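Local atomic coordinates of probable polysaccharide deacetylase pdaA (Bacillus subtilis, PDB entry 1NY1), a protein that catalyses the deacetylation of N-acetylmuramic acid residues in peptidoglycan, leading to the muramic delta-lactam of the spore cortex, and is required for germination. Residues 33-38 and 158-163; 46-51 and 224-229; 56-61 and 198-203; 98-103 and 121-126; 106-111 and 140-145. All coordinates share one frame; numbering follows the deposited sequence.

From the N terminus, the loop after helix 23-31 is joined to strand 160-161 by interaction 1, closing a loop of more than a hundred residues. Interaction 2 starts on strand 44-51, crosses interaction 1, and ends at helix 226-234 near the C terminus. Within it nests interaction 3, which holds the start of helix 58-67 to the loop after strand 194-198 and also crosses interaction 1. Interactions 4 and 5 nest inside all three and cross each other: 98-103 packs on helix 113-131, and 106-111 meets the 140-145 loop. Arg140 of interaction 5 bonds to residues of interactions 1 and 2, linking them around Asp50.

Interaction 1 of 5, residues 33-38 and 158-163; sequences DAFYLG and GYQTVF
Phe35 and Val162 lie side by side in the tightly packed part of this contact, with Phe35 CZ 3.9 Å from Val162 CG2. The Phe35 side chain sets off away from 158-163, but with CG between the backbone N and the carbonyl carbon (chi1 55°) the ring turns back. It then presses on Val162 and on the aliphatic start of Gln160, whose CG is 3.8 Å from Phe35 CE2, while the carbonyl O of Thr161 lies over one ring face. Leu229 and Met230 of helix 226-234 also pack on this ring. The backbones are tied by a single bridge: Phe163 N donates to Phe35 O at 2.9 Å, nearly straight, and Phe35 N reaches Thr161 O only weakly, at 3.4 Å. Beyond the bridge Tyr36 CB rests 3.7 Å from Phe163 CB, and Ala34 CB is 4.0 Å from Phe163 CE2; Trp8 stacks on the Phe163 ring. The Asp33 end is looser. This residue is exposed, and its carboxylate makes a long, weak ion pair with Lys155. With positive phi it closes helix 23-31 as the C-prime residue of a Schellman motif, after which the chain turns extended. Residues 33-36 and 160-163 run 25° apart, and their one bridge ties the loop after helix 23-31 to strand 160-161, against the deformed (beta/alpha) barrel of the NodB fold.

Interaction 2 of 5, residues 46-51 and 224-229; sequences YLTFDN and KSIDDL
The Tyr46 ring has one face under Leu229: CD1 of Leu229 stands 3.6 Å from the ring centroid and 2° off its normal, a CH-pi contact over the centre. At the ring edge, near its plane, the carbonyl O of Ser225 is 3.5 Å from Tyr46 CD1. The Lys224 side chain lies beside the ring, its CB 3.8 Å from Tyr46 CE1. The arrangement sets barrel strand 44-51 of the NodB fold against the start of helix 226-234, which opens with a capping box. Leu229 crosses the ring at about a right angle; its CG is anti to the backbone N (chi1 -170°), which carries CD1 out from the helix over the aromatic centre. The phenol hydroxyl at the far end bonds to Asn39 N. Two residues further along the strand, Thr48 CG2 meets Ile226 CD1 at 3.7 Å, while the Thr48 hydroxyl turns to Tyr196 O and Arg140. Arg140, which lies outside both segments, also pairs with the carboxylate of Asp50, the probable catalytic base. Backbone contact is partly through solvent: one water accepts from Leu47 N and donates to Lys224 O, and Tyr46 CA makes a CA-H...O contact with that same carbonyl. In the capping box Asp228 N donates to Ser225 OG at 3.0 Å, and Ser225 N returns a nearly straight bond (175°) to Asp228 OD2 at 2.9 Å, arriving from above the carboxylate plane.

Interaction 3 of 5, residues 56-61 and 198-203; sequences GYTPKV and LHTVSR
Thr58 and Thr200 supply the polar side-chain contact, their OG1 atoms 2.8 Å apart where the two side chains cross obliquely; Thr58 OG1 also bonds to Glu54. A water adds a second polar link, accepting from Tyr57 N at 3.1 Å and donating to Thr200 O at 2.7 Å. The aromatic contact is edge-on: carbonyls of Thr200 and Val201 lie near the plane of the Tyr57 ring, with Val201 O 3.4 Å from Tyr57 CE2, and Tyr57 OH extends alongside Arg203, 4.1 Å from its CB. An alanine here would probably leave the Val201 carbonyl without its C-H edge and open a gap beside the Arg203 backbone. Apolar contact includes Val61 CG2 and Thr200 CG2, 3.9 Å apart. The chemistry is therefore mixed, and implies that the loop carrying His199, the probable proton donor, is held to the start of helix 58-67 by a hydroxyl pair and a bridging water beside the packed Tyr57 ring and Val61.

Interaction 4 of 5, residues 98-103 and 121-126; sequences IGNHSF and DSVNEE
Asn100 OD1, which lies 3.4 Å from Val123 CG2, takes the N-H of Ser102 at 2.7 Å, in the carbonyl plane, closing an Asx turn. The other end of this amide is held too: Asn100 ND2 donates to Leu120 O on helix 113-131. With CG anti to the backbone N (chi1 -156°), the Asn100 side chain reaches out from the strand and meets Val123 tip to tip, its ND2 3.5 Å from Val123 CB. Its amide plane stands 71° from that of Asn124, whose OD1 bonds to the Tyr159 hydroxyl; this hydroxyl also receives a weak bond from Asn100 ND2. Val123 CG2 presses into the turn, 3.3 Å from Phe103 N. Phe103 packs on Ser122, one residue earlier in the helix: its CB is 3.1 Å from Ser122 OG, and Val123 N lies at the ring edge, near the plane. The Ser122 hydroxyl is turned back along the helix, where Asp118 O is its hydrogen-bond partner. Side-chain amide bonds and valine packing thus fix the chain just where it leaves strand 97-100. There stands His101, which with His105 belongs to the divalent metal cation-binding site; the two rings meet edge-to-face. Spaced four residues apart in His-Ser-Phe-His-His, they form the His-(Ser/Thr)-x-x-His metal-binding motif characteristic of NodB-type polysaccharide deacetylases.

Interaction 5 of 5, residues 106-111 and 140-145; sequences PDLTTK and RPPRGV
Leu108 and Pro142 cross at about a right angle, Leu108 CD1 3.8 Å from Pro142 CD. From two residues before Leu108, the carbonyl O of Pro106 approaches the same ring, 3.0 Å from Pro142 CB. Val145 faces Asp107 and Thr109: its CG1 is 3.7 Å from Asp107 OD2 and 4.0 Å from Thr109 CG2. Asp107 CG is anti to the backbone N (chi1 -177°), which brings the carboxylate round to Val145 and into an Asx turn. There OD1 of Asp107 accepts from Thr109 N at 2.9 Å and, from above the carboxylate plane, from Thr109 OG1 at 2.6 Å. An alanine here would probably leave the Thr109 N-H and hydroxyl without this acceptor and Val145 less covered. A water accepts from Leu108 N between the segments. Pro142 touches His105 and lies near His101, consistent with the Arg-Pro-Pro loop lining the metal site, as in the third sequence motif of this deacetylase family.

Interaction 1 of 5, residues 33-38 and 158-163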
# COMPACT_ATOMS: atom_id res chain seq x y z
N ASP A 33 11.14 -11.63 4.58
CA ASP A 33 10.06 -11.81 3.60
C ASP A 33 9.35 -10.54 3.13
O ASP A 33 8.32 -10.63 2.46
CB ASP A 33 9.01 -12.78 4.13
CG ASP A 33 9.58 -14.17 4.37
OD1 ASP A 33 10.24 -14.70 3.46
OD2 ASP A 33 9.35 -14.72 5.47
N ALA A 34 9.87 -9.37 3.49
CA ALA A 34 9.24 -8.12 3.07
C ALA A 34 9.56 -7.90 1.60
O ALA A 34 10.56 -8.43 1.10
CB ALA A 34 9.76 -6.96 3.91
N PHE A 35 8.74 -7.14 0.89
CA PHE A 35 9.00 -6.89 -0.53
C PHE A 35 8.48 -5.54 -0.98
O PHE A 35 7.69 -4.90 -0.28
CB PHE A 35 8.37 -8.00 -1.39
CG PHE A 35 6.90 -8.19 -1.15
CD1 PHE A 35 5.97 -7.37 -1.78
CD2 PHE A 35 6.45 -9.16 -0.27
CE1 PHE A 35 4.60 -7.51 -1.53
CE2 PHE A 35 5.09 -9.32 -0.00
CZ PHE A 35 4.17 -8.49 -0.64
N TYR A 36 8.95 -5.09 -2.14
CA TYR A 36 8.50 -3.81 -2.69
C TYR A 36 8.15 -3.94 -4.16
O TYR A 36 7.71 -2.99 -4.79
CB TYR A 36 9.58 -2.74 -2.51
CG TYR A 36 10.93 -3.03 -3.12
CD1 TYR A 36 11.86 -3.82 -2.45
CD2 TYR A 36 11.31 -2.44 -4.32
CE1 TYR A 36 13.15 -4.01 -2.95
CE2 TYR A 36 12.60 -2.62 -4.84
CZ TYR A 36 13.51 -3.40 -4.14
OH TYR A 36 14.79 -3.54 -4.62
N LEU A 37 8.34 -5.15 -4.69
CA LEU A 37 8.02 -5.46 -6.07
C LEU A 37 7.33 -6.81 -6.16
O LEU A 37 7.51 -7.67 -5.30
CB LEU A 37 9.30 -5.50 -6.92
CG LEU A 37 9.98 -4.17 -7.27
CD1 LEU A 37 11.40 -4.44 -7.76
CD2 LEU A 37 9.17 -3.44 -8.33
N GLY A 38 6.55 -6.99 -7.22
CA GLY A 38 5.86 -8.24 -7.46
C GLY A 38 6.64 -8.97 -8.54
O GLY A 38 7.87 -8.93 -8.55
N GLY A 158 3.18 -12.57 12.53
CA GLY A 158 2.52 -13.08 11.34
C GLY A 158 2.27 -12.05 10.26
O GLY A 158 1.52 -12.32 9.31
N TYR A 159 2.89 -10.88 10.38
CA TYR A 159 2.70 -9.83 9.39
C TYR A 159 3.70 -9.83 8.25
O TYR A 159 4.89 -10.06 8.44
CB TYR A 159 2.71 -8.46 10.06
CG TYR A 159 1.41 -8.10 10.72
CD1 TYR A 159 0.36 -7.54 9.98
CD2 TYR A 159 1.21 -8.33 12.09
CE1 TYR A 159 -0.85 -7.23 10.58
CE2 TYR A 159 -0.01 -8.02 12.69
CZ TYR A 159 -1.03 -7.48 11.94
OH TYR A 159 -2.24 -7.18 12.53
N GLN A 160 3.17 -9.57 7.06
CA GLN A 160 3.97 -9.49 5.86
C GLN A 160 4.10 -7.98 5.63
O GLN A 160 3.09 -7.30 5.49
CB GLN A 160 3.21 -10.12 4.69
CG GLN A 160 4.06 -10.34 3.48
CD GLN A 160 4.98 -11.53 3.64
OE1 GLN A 160 5.98 -11.65 2.93
NE2 GLN A 160 4.65 -12.42 4.56
N THR A 161 5.32 -7.47 5.62
CA THR A 161 5.51 -6.04 5.41
C THR A 161 5.57 -5.73 3.92
O THR A 161 6.36 -6.33 3.19
CB THR A 161 6.78 -5.54 6.13
OG1 THR A 161 6.60 -5.66 7.54
CG2 THR A 161 7.06 -4.07 5.78
N VAL A 162 4.73 -4.80 3.49
CA VAL A 162 4.64 -4.42 2.09
C VAL A 162 5.10 -2.99 1.84
O VAL A 162 4.51 -2.04 2.36
CB VAL A 162 3.18 -4.56 1.59
CG1 VAL A 162 3.10 -4.27 0.10
CG2 VAL A 162 2.65 -5.96 1.90
N PHE A 163 6.17 -2.83 1.06
CA PHE A 163 6.67 -1.50 0.74
C PHE A 163 6.10 -1.10 -0.62
O PHE A 163 4.97 -1.44 -0.94
CB PHE A 163 8.20 -1.49 0.74
CG PHE A 163 8.79 -1.65 2.11
CD1 PHE A 163 8.62 -0.65 3.06
CD2 PHE A 163 9.47 -2.80 2.47
CE1 PHE A 163 9.12 -0.80 4.36
CE2 PHE A 163 9.97 -2.97 3.76
CZ PHE A 163 9.79 -1.96 4.70

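Interaction 2 of 5, residues 46-51 and 224-229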
# COMPACT_ATOMS: atom_id res chain seq x y z
N TYR A 46 0.48 -3.77 -9.17
CA TYR A 46 -0.31 -4.05 -7.97
C TYR A 46 -0.62 -2.70 -7.33
O TYR A 46 0.29 -1.98 -6.93
CB TYR A 46 0.50 -4.90 -6.98
CG TYR A 46 1.18 -6.09 -7.61
CD1 TYR A 46 0.54 -7.33 -7.67
CD2 TYR A 46 2.43 -5.96 -8.22
CE1 TYR A 46 1.14 -8.41 -8.32
CE2 TYR A 46 3.03 -7.03 -8.87
CZ TYR A 46 2.38 -8.25 -8.92
OH TYR A 46 2.97 -9.30 -9.59
N LEU A 47 -1.89 -2.35 -7.23
CA LEU A 47 -2.27 -1.08 -6.63
C LEU A 47 -2.46 -1.17 -5.12
O LEU A 47 -3.13 -2.08 -4.64
CB LEU A 47 -3.56 -0.55 -7.27
CG LEU A 47 -3.51 -0.25 -8.77
CD1 LEU A 47 -4.87 0.26 -9.24
CD2 LEU A 47 -2.43 0.79 -9.05
N THR A 48 -1.85 -0.25 -4.38
CA THR A 48 -2.01 -0.20 -2.93
C THR A 48 -2.27 1.26 -2.57
O THR A 48 -1.84 2.18 -3.28
CB THR A 48 -0.77 -0.71 -2.14
OG1 THR A 48 0.25 0.28 -2.14
CG2 THR A 48 -0.23 -2.01 -2.74
N PHE A 49 -2.98 1.46 -1.47
CA PHE A 49 -3.32 2.79 -1.00
C PHE A 49 -3.04 2.93 0.49
O PHE A 49 -3.09 1.94 1.23
CB PHE A 49 -4.81 3.07 -1.24
CG PHE A 49 -5.26 2.91 -2.67
CD1 PHE A 49 -5.47 1.65 -3.21
CD2 PHE A 49 -5.49 4.04 -3.46
CE1 PHE A 49 -5.91 1.51 -4.54
CE2 PHE A 49 -5.93 3.91 -4.78
CZ PHE A 49 -6.14 2.65 -5.31
N ASP A 50 -2.71 4.14 0.93
CA ASP A 50 -2.49 4.42 2.35
C ASP A 50 -3.65 5.35 2.70
O ASP A 50 -3.86 6.36 2.03
CB ASP A 50 -1.15 5.15 2.58
CG ASP A 50 0.04 4.20 2.67
OD1 ASP A 50 -0.13 2.98 2.43
OD2 ASP A 50 1.16 4.68 2.99
N ASN A 51 -4.41 4.99 3.73
CA ASN A 51 -5.57 5.78 4.14
C ASN A 51 -5.52 6.16 5.62
O ASN A 51 -5.80 5.33 6.47
CB ASN A 51 -6.85 5.00 3.86
CG ASN A 51 -7.04 4.72 2.38
OD1 ASN A 51 -7.58 5.54 1.64
ND2 ASN A 51 -6.58 3.56 1.94
N LYS A 224 -3.04 -6.78 -10.62
CA LYS A 224 -3.31 -7.87 -9.69
C LYS A 224 -3.24 -7.35 -8.25
O LYS A 224 -2.77 -6.24 -8.01
CB LYS A 224 -2.29 -9.00 -9.89
CG LYS A 224 -2.39 -9.68 -11.26
CD LYS A 224 -1.41 -10.83 -11.37
CE LYS A 224 -1.53 -11.54 -12.72
NZ LYS A 224 -0.52 -12.63 -12.87
N SER A 225 -3.71 -8.16 -7.31
CA SER A 225 -3.71 -7.75 -5.90
C SER A 225 -2.50 -8.28 -5.15
O SER A 225 -1.75 -9.11 -5.66
CB SER A 225 -4.97 -8.28 -5.22
OG SER A 225 -4.87 -9.69 -5.06
N ILE A 226 -2.33 -7.80 -3.93
CA ILE A 226 -1.22 -8.24 -3.10
C ILE A 226 -1.41 -9.73 -2.80
O ILE A 226 -0.44 -10.48 -2.75
CB ILE A 226 -1.15 -7.43 -1.78
CG1 ILE A 226 -0.91 -5.94 -2.09
CG2 ILE A 226 -0.07 -8.00 -0.86
CD1 ILE A 226 0.38 -5.65 -2.85
N ASP A 227 -2.65 -10.15 -2.60
CA ASP A 227 -2.92 -11.56 -2.35
C ASP A 227 -2.49 -12.37 -3.57
O ASP A 227 -1.91 -13.45 -3.42
CB ASP A 227 -4.40 -11.81 -2.05
CG ASP A 227 -4.74 -11.66 -0.57
OD1 ASP A 227 -3.83 -11.71 0.27
OD2 ASP A 227 -5.94 -11.51 -0.25
N ASP A 228 -2.78 -11.87 -4.77
CA ASP A 228 -2.39 -12.59 -5.98
C ASP A 228 -0.87 -12.67 -6.02
O ASP A 228 -0.29 -13.71 -6.36
CB ASP A 228 -2.87 -11.88 -7.25
CG ASP A 228 -4.38 -11.75 -7.33
OD1 ASP A 228 -5.09 -12.64 -6.80
OD2 ASP A 228 -4.86 -10.77 -7.93
N LEU A 229 -0.23 -11.56 -5.68
CA LEU A 229 1.23 -11.50 -5.67
C LEU A 229 1.78 -12.60 -4.76
O LEU A 229 2.66 -13.36 -5.16
CB LEU A 229 1.69 -10.13 -5.17
CG LEU A 229 3.16 -9.75 -5.28
CD1 LEU A 229 3.30 -8.24 -5.16
CD2 LEU A 229 3.99 -10.45 -4.21
O HOH W 1 -4.10 -3.97 -8.19

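Interaction 3 of 5, residues 56-61 and 198-203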
# COMPACT_ATOMS: atom_id res chain seq x y z
N GLY A 56 -12.99 13.13 1.05
CA GLY A 56 -14.09 13.11 0.11
C GLY A 56 -13.98 12.42 -1.24
O GLY A 56 -14.93 12.47 -2.02
N TYR A 57 -12.87 11.75 -1.52
CA TYR A 57 -12.69 11.10 -2.81
C TYR A 57 -12.61 9.58 -2.81
O TYR A 57 -12.63 8.96 -3.87
CB TYR A 57 -11.42 11.65 -3.49
CG TYR A 57 -11.39 13.16 -3.60
CD1 TYR A 57 -12.32 13.84 -4.39
CD2 TYR A 57 -10.45 13.92 -2.90
CE1 TYR A 57 -12.31 15.23 -4.48
CE2 TYR A 57 -10.43 15.31 -2.98
CZ TYR A 57 -11.36 15.96 -3.78
OH TYR A 57 -11.38 17.34 -3.85
N THR A 58 -12.54 8.96 -1.64
CA THR A 58 -12.42 7.50 -1.62
C THR A 58 -13.60 6.78 -2.27
O THR A 58 -13.41 5.74 -2.90
CB THR A 58 -12.17 6.99 -0.19
OG1 THR A 58 -10.99 7.62 0.32
CG2 THR A 58 -11.95 5.48 -0.19
N PRO A 59 -14.83 7.32 -2.14
CA PRO A 59 -15.97 6.65 -2.78
C PRO A 59 -15.74 6.58 -4.29
O PRO A 59 -16.02 5.57 -4.92
CB PRO A 59 -17.14 7.55 -2.41
CG PRO A 59 -16.77 8.00 -1.04
CD PRO A 59 -15.29 8.34 -1.19
N LYS A 60 -15.24 7.67 -4.87
CA LYS A 60 -14.99 7.68 -6.31
C LYS A 60 -13.86 6.71 -6.68
O LYS A 60 -13.93 6.04 -7.71
CB LYS A 60 -14.65 9.09 -6.81
CG LYS A 60 -15.87 10.02 -6.92
CD LYS A 60 -15.56 11.30 -7.70
CE LYS A 60 -14.54 12.17 -6.98
NZ LYS A 60 -14.10 13.36 -7.79
N VAL A 61 -12.84 6.62 -5.83
CA VAL A 61 -11.74 5.70 -6.09
C VAL A 61 -12.27 4.27 -6.12
O VAL A 61 -11.89 3.47 -6.98
CB VAL A 61 -10.65 5.80 -5.01
CG1 VAL A 61 -9.70 4.61 -5.11
CG2 VAL A 61 -9.87 7.10 -5.17
N LEU A 198 -0.54 4.77 -3.46
CA LEU A 198 -1.35 5.94 -3.77
C LEU A 198 -2.12 6.41 -2.54
O LEU A 198 -2.30 5.66 -1.58
CB LEU A 198 -2.36 5.60 -4.86
CG LEU A 198 -1.83 5.09 -6.20
CD1 LEU A 198 -3.00 4.72 -7.11
CD2 LEU A 198 -0.96 6.16 -6.84
N HIS A 199 -2.55 7.67 -2.58
CA HIS A 199 -3.36 8.26 -1.52
C HIS A 199 -4.66 8.61 -2.23
O HIS A 199 -4.70 8.64 -3.46
CB HIS A 199 -2.68 9.51 -0.96
CG HIS A 199 -1.38 9.20 -0.28
ND1 HIS A 199 -1.31 8.68 0.99
CD2 HIS A 199 -0.11 9.23 -0.75
CE1 HIS A 199 -0.05 8.38 1.27
NE2 HIS A 199 0.70 8.70 0.23
N THR A 200 -5.72 8.87 -1.47
CA THR A 200 -7.00 9.19 -2.08
C THR A 200 -7.56 10.52 -1.59
O THR A 200 -8.76 10.77 -1.69
CB THR A 200 -8.04 8.09 -1.78
OG1 THR A 200 -8.36 8.11 -0.38
CG2 THR A 200 -7.48 6.71 -2.14
N VAL A 201 -6.68 11.39 -1.10
CA VAL A 201 -7.11 12.68 -0.56
C VAL A 201 -6.94 13.90 -1.47
O VAL A 201 -7.53 14.95 -1.21
CB VAL A 201 -6.38 12.99 0.77
CG1 VAL A 201 -6.74 11.95 1.82
CG2 VAL A 201 -4.86 13.00 0.55
N SER A 202 -6.15 13.77 -2.53
CA SER A 202 -5.90 14.92 -3.40
C SER A 202 -6.89 15.09 -4.55
O SER A 202 -7.34 14.12 -5.15
CB SER A 202 -4.47 14.86 -3.94
OG SER A 202 -4.02 16.13 -4.37
N ARG A 203 -7.21 16.35 -4.86
CA ARG A 203 -8.15 16.67 -5.93
C ARG A 203 -7.90 15.89 -7.21
O ARG A 203 -6.77 15.82 -7.70
CB ARG A 203 -8.12 18.17 -6.23
CG ARG A 203 -9.12 18.60 -7.29
CD ARG A 203 -9.16 20.12 -7.42
NE ARG A 203 -7.85 20.65 -7.77
CZ ARG A 203 -7.34 20.62 -9.00
NH1 ARG A 203 -8.03 20.08 -9.99
NH2 ARG A 203 -6.13 21.11 -9.23
O HOH W 2 -10.48 11.08 0.38

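Interaction 4 of 5, residues 98-103 and 121-126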
# COMPACT_ATOMS: atom_id res chain seq x y z
N ILE A 98 -7.85 -5.18 2.98
CA ILE A 98 -7.60 -4.15 3.98
C ILE A 98 -6.30 -4.49 4.70
O ILE A 98 -6.21 -5.51 5.39
CB ILE A 98 -8.78 -4.08 4.99
CG1 ILE A 98 -10.05 -3.68 4.24
CG2 ILE A 98 -8.47 -3.07 6.10
CD1 ILE A 98 -11.30 -3.69 5.09
N GLY A 99 -5.29 -3.65 4.49
CA GLY A 99 -3.99 -3.86 5.11
C GLY A 99 -3.91 -3.05 6.39
O GLY A 99 -4.75 -2.19 6.64
N ASN A 100 -2.88 -3.29 7.19
CA ASN A 100 -2.72 -2.60 8.46
C ASN A 100 -1.70 -1.46 8.42
O ASN A 100 -0.54 -1.67 8.06
CB ASN A 100 -2.29 -3.62 9.53
CG ASN A 100 -2.64 -3.18 10.93
OD1 ASN A 100 -2.41 -2.04 11.31
ND2 ASN A 100 -3.20 -4.10 11.71
N HIS A 101 -2.13 -0.26 8.78
CA HIS A 101 -1.23 0.89 8.80
C HIS A 101 -1.04 1.37 10.24
O HIS A 101 -0.65 2.52 10.49
CB HIS A 101 -1.79 2.03 7.94
CG HIS A 101 -0.74 2.91 7.35
ND1 HIS A 101 -1.02 4.11 6.73
CD2 HIS A 101 0.61 2.76 7.28
CE1 HIS A 101 0.10 4.66 6.30
NE2 HIS A 101 1.10 3.86 6.62
N SER A 102 -1.32 0.47 11.18
CA SER A 102 -1.21 0.71 12.63
C SER A 102 -2.33 1.62 13.10
O SER A 102 -2.84 2.44 12.35
CB SER A 102 0.14 1.32 13.00
OG SER A 102 0.08 2.73 13.00
N PHE A 103 -2.70 1.47 14.37
CA PHE A 103 -3.78 2.26 14.92
C PHE A 103 -3.51 3.75 15.03
O PHE A 103 -4.28 4.56 14.53
CB PHE A 103 -4.20 1.71 16.28
CG PHE A 103 -5.59 2.10 16.67
CD1 PHE A 103 -5.84 3.34 17.24
CD2 PHE A 103 -6.66 1.25 16.40
CE1 PHE A 103 -7.15 3.73 17.53
CE2 PHE A 103 -7.96 1.63 16.68
CZ PHE A 103 -8.21 2.87 17.25
N ASP A 121 -3.04 -5.19 16.30
CA ASP A 121 -4.26 -5.93 16.57
C ASP A 121 -5.48 -5.03 16.67
O ASP A 121 -6.56 -5.39 16.21
CB ASP A 121 -4.15 -6.74 17.85
CG ASP A 121 -5.44 -7.48 18.17
OD1 ASP A 121 -5.83 -8.36 17.38
OD2 ASP A 121 -6.08 -7.16 19.19
N SER A 122 -5.30 -3.85 17.27
CA SER A 122 -6.41 -2.93 17.43
C SER A 122 -7.07 -2.56 16.10
O SER A 122 -8.29 -2.40 16.03
CB SER A 122 -5.95 -1.66 18.17
OG SER A 122 -4.87 -1.03 17.50
N VAL A 123 -6.28 -2.45 15.04
CA VAL A 123 -6.84 -2.12 13.73
C VAL A 123 -7.71 -3.28 13.24
O VAL A 123 -8.85 -3.08 12.83
CB VAL A 123 -5.72 -1.83 12.69
CG1 VAL A 123 -6.35 -1.59 11.31
CG2 VAL A 123 -4.93 -0.61 13.12
N ASN A 124 -7.17 -4.50 13.30
CA ASN A 124 -7.91 -5.68 12.86
C ASN A 124 -9.18 -5.85 13.69
O ASN A 124 -10.24 -6.19 13.16
CB ASN A 124 -7.03 -6.93 13.00
CG ASN A 124 -5.86 -6.92 12.04
OD1 ASN A 124 -4.86 -7.62 12.26
ND2 ASN A 124 -5.97 -6.14 10.97
N GLU A 125 -9.06 -5.60 14.99
CA GLU A 125 -10.19 -5.70 15.91
C GLU A 125 -11.35 -4.83 15.42
O GLU A 125 -12.47 -5.30 15.29
CB GLU A 125 -9.75 -5.27 17.32
CG GLU A 125 -10.88 -5.11 18.35
CD GLU A 125 -11.21 -6.39 19.11
OE1 GLU A 125 -10.61 -7.45 18.83
OE2 GLU A 125 -12.09 -6.33 19.99
N GLU A 126 -11.06 -3.56 15.15
CA GLU A 126 -12.07 -2.61 14.69
C GLU A 126 -12.59 -2.97 13.30
O GLU A 126 -13.79 -2.85 13.03
CB GLU A 126 -11.51 -1.19 14.69
CG GLU A 126 -12.56 -0.12 14.45
CD GLU A 126 -13.63 -0.10 15.52
OE1 GLU A 126 -14.77 0.32 15.20
OE2 GLU A 126 -13.34 -0.50 16.67

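Interaction 5 of 5, residues 106-111 and 140-145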
# COMPACT_ATOMS: atom_id res chain seq x y z
N PRO A 106 2.16 5.45 14.60
CA PRO A 106 3.38 5.93 15.25
C PRO A 106 4.64 5.38 14.60
O PRO A 106 4.57 4.60 13.65
CB PRO A 106 3.21 5.41 16.67
CG PRO A 106 2.68 4.03 16.40
CD PRO A 106 1.64 4.26 15.30
N ASP A 107 5.79 5.81 15.11
CA ASP A 107 7.08 5.35 14.63
C ASP A 107 7.27 4.03 15.37
O ASP A 107 7.56 4.03 16.57
CB ASP A 107 8.18 6.34 15.03
CG ASP A 107 9.54 5.94 14.50
OD1 ASP A 107 9.90 4.74 14.56
OD2 ASP A 107 10.28 6.84 14.02
N LEU A 108 7.10 2.91 14.68
CA LEU A 108 7.23 1.61 15.31
C LEU A 108 8.57 1.33 15.96
O LEU A 108 8.65 0.54 16.90
CB LEU A 108 6.94 0.50 14.30
CG LEU A 108 5.53 0.51 13.72
CD1 LEU A 108 5.39 -0.60 12.68
CD2 LEU A 108 4.52 0.33 14.84
N THR A 109 9.64 1.98 15.49
CA THR A 109 10.95 1.73 16.07
C THR A 109 11.05 2.26 17.49
O THR A 109 12.02 1.98 18.19
CB THR A 109 12.10 2.36 15.24
OG1 THR A 109 12.12 3.78 15.44
CG2 THR A 109 11.90 2.07 13.75
N THR A 110 10.04 3.00 17.93
CA THR A 110 10.03 3.56 19.27
C THR A 110 9.07 2.82 20.20
O THR A 110 8.91 3.19 21.36
CB THR A 110 9.62 5.05 19.24
OG1 THR A 110 8.25 5.16 18.85
CG2 THR A 110 10.49 5.82 18.25
N LYS A 111 8.44 1.77 19.68
CA LYS A 111 7.49 0.97 20.45
C LYS A 111 8.03 -0.40 20.84
O LYS A 111 8.79 -1.02 20.10
CB LYS A 111 6.19 0.76 19.66
CG LYS A 111 5.46 2.04 19.26
CD LYS A 111 5.01 2.84 20.46
CE LYS A 111 4.34 4.14 20.03
NZ LYS A 111 3.96 5.02 21.17
N ARG A 140 2.21 -1.95 6.53
CA ARG A 140 3.00 -0.92 5.89
C ARG A 140 3.41 -0.02 7.04
O ARG A 140 2.56 0.61 7.68
CB ARG A 140 2.20 -0.15 4.85
CG ARG A 140 3.04 0.92 4.18
CD ARG A 140 2.47 1.33 2.86
NE ARG A 140 2.72 0.36 1.80
CZ ARG A 140 2.03 0.32 0.67
NH1 ARG A 140 1.05 1.19 0.47
NH2 ARG A 140 2.33 -0.57 -0.27
N PRO A 141 4.71 0.02 7.36
CA PRO A 141 5.19 0.86 8.46
C PRO A 141 4.80 2.32 8.34
O PRO A 141 4.93 2.93 7.27
CB PRO A 141 6.70 0.66 8.40
CG PRO A 141 6.82 -0.76 7.94
CD PRO A 141 5.79 -0.82 6.83
N PRO A 142 4.30 2.91 9.43
CA PRO A 142 3.91 4.32 9.38
C PRO A 142 5.06 5.19 8.87
O PRO A 142 6.19 5.08 9.34
CB PRO A 142 3.56 4.63 10.84
CG PRO A 142 3.01 3.32 11.33
CD PRO A 142 3.98 2.32 10.74
N ARG A 143 4.76 6.04 7.88
CA ARG A 143 5.75 6.94 7.29
C ARG A 143 6.93 6.20 6.66
O ARG A 143 7.99 6.79 6.41
CB ARG A 143 6.24 7.93 8.35
CG ARG A 143 6.68 9.28 7.79
CD ARG A 143 6.89 10.29 8.92
NE ARG A 143 7.32 11.61 8.43
CZ ARG A 143 6.57 12.42 7.68
NH1 ARG A 143 5.35 12.05 7.32
NH2 ARG A 143 7.04 13.60 7.31
N GLY A 144 6.75 4.92 6.39
CA GLY A 144 7.80 4.12 5.79
C GLY A 144 9.01 3.93 6.68
O GLY A 144 10.08 3.55 6.21
N VAL A 145 8.85 4.19 7.97
CA VAL A 145 9.96 4.03 8.90
C VAL A 145 9.95 2.66 9.56
O VAL A 145 8.95 2.24 10.12
CB VAL A 145 9.94 5.11 10.01
CG1 VAL A 145 11.07 4.88 10.99
CG2 VAL A 145 10.06 6.49 9.38
O HOH W 3 6.99 2.96 11.76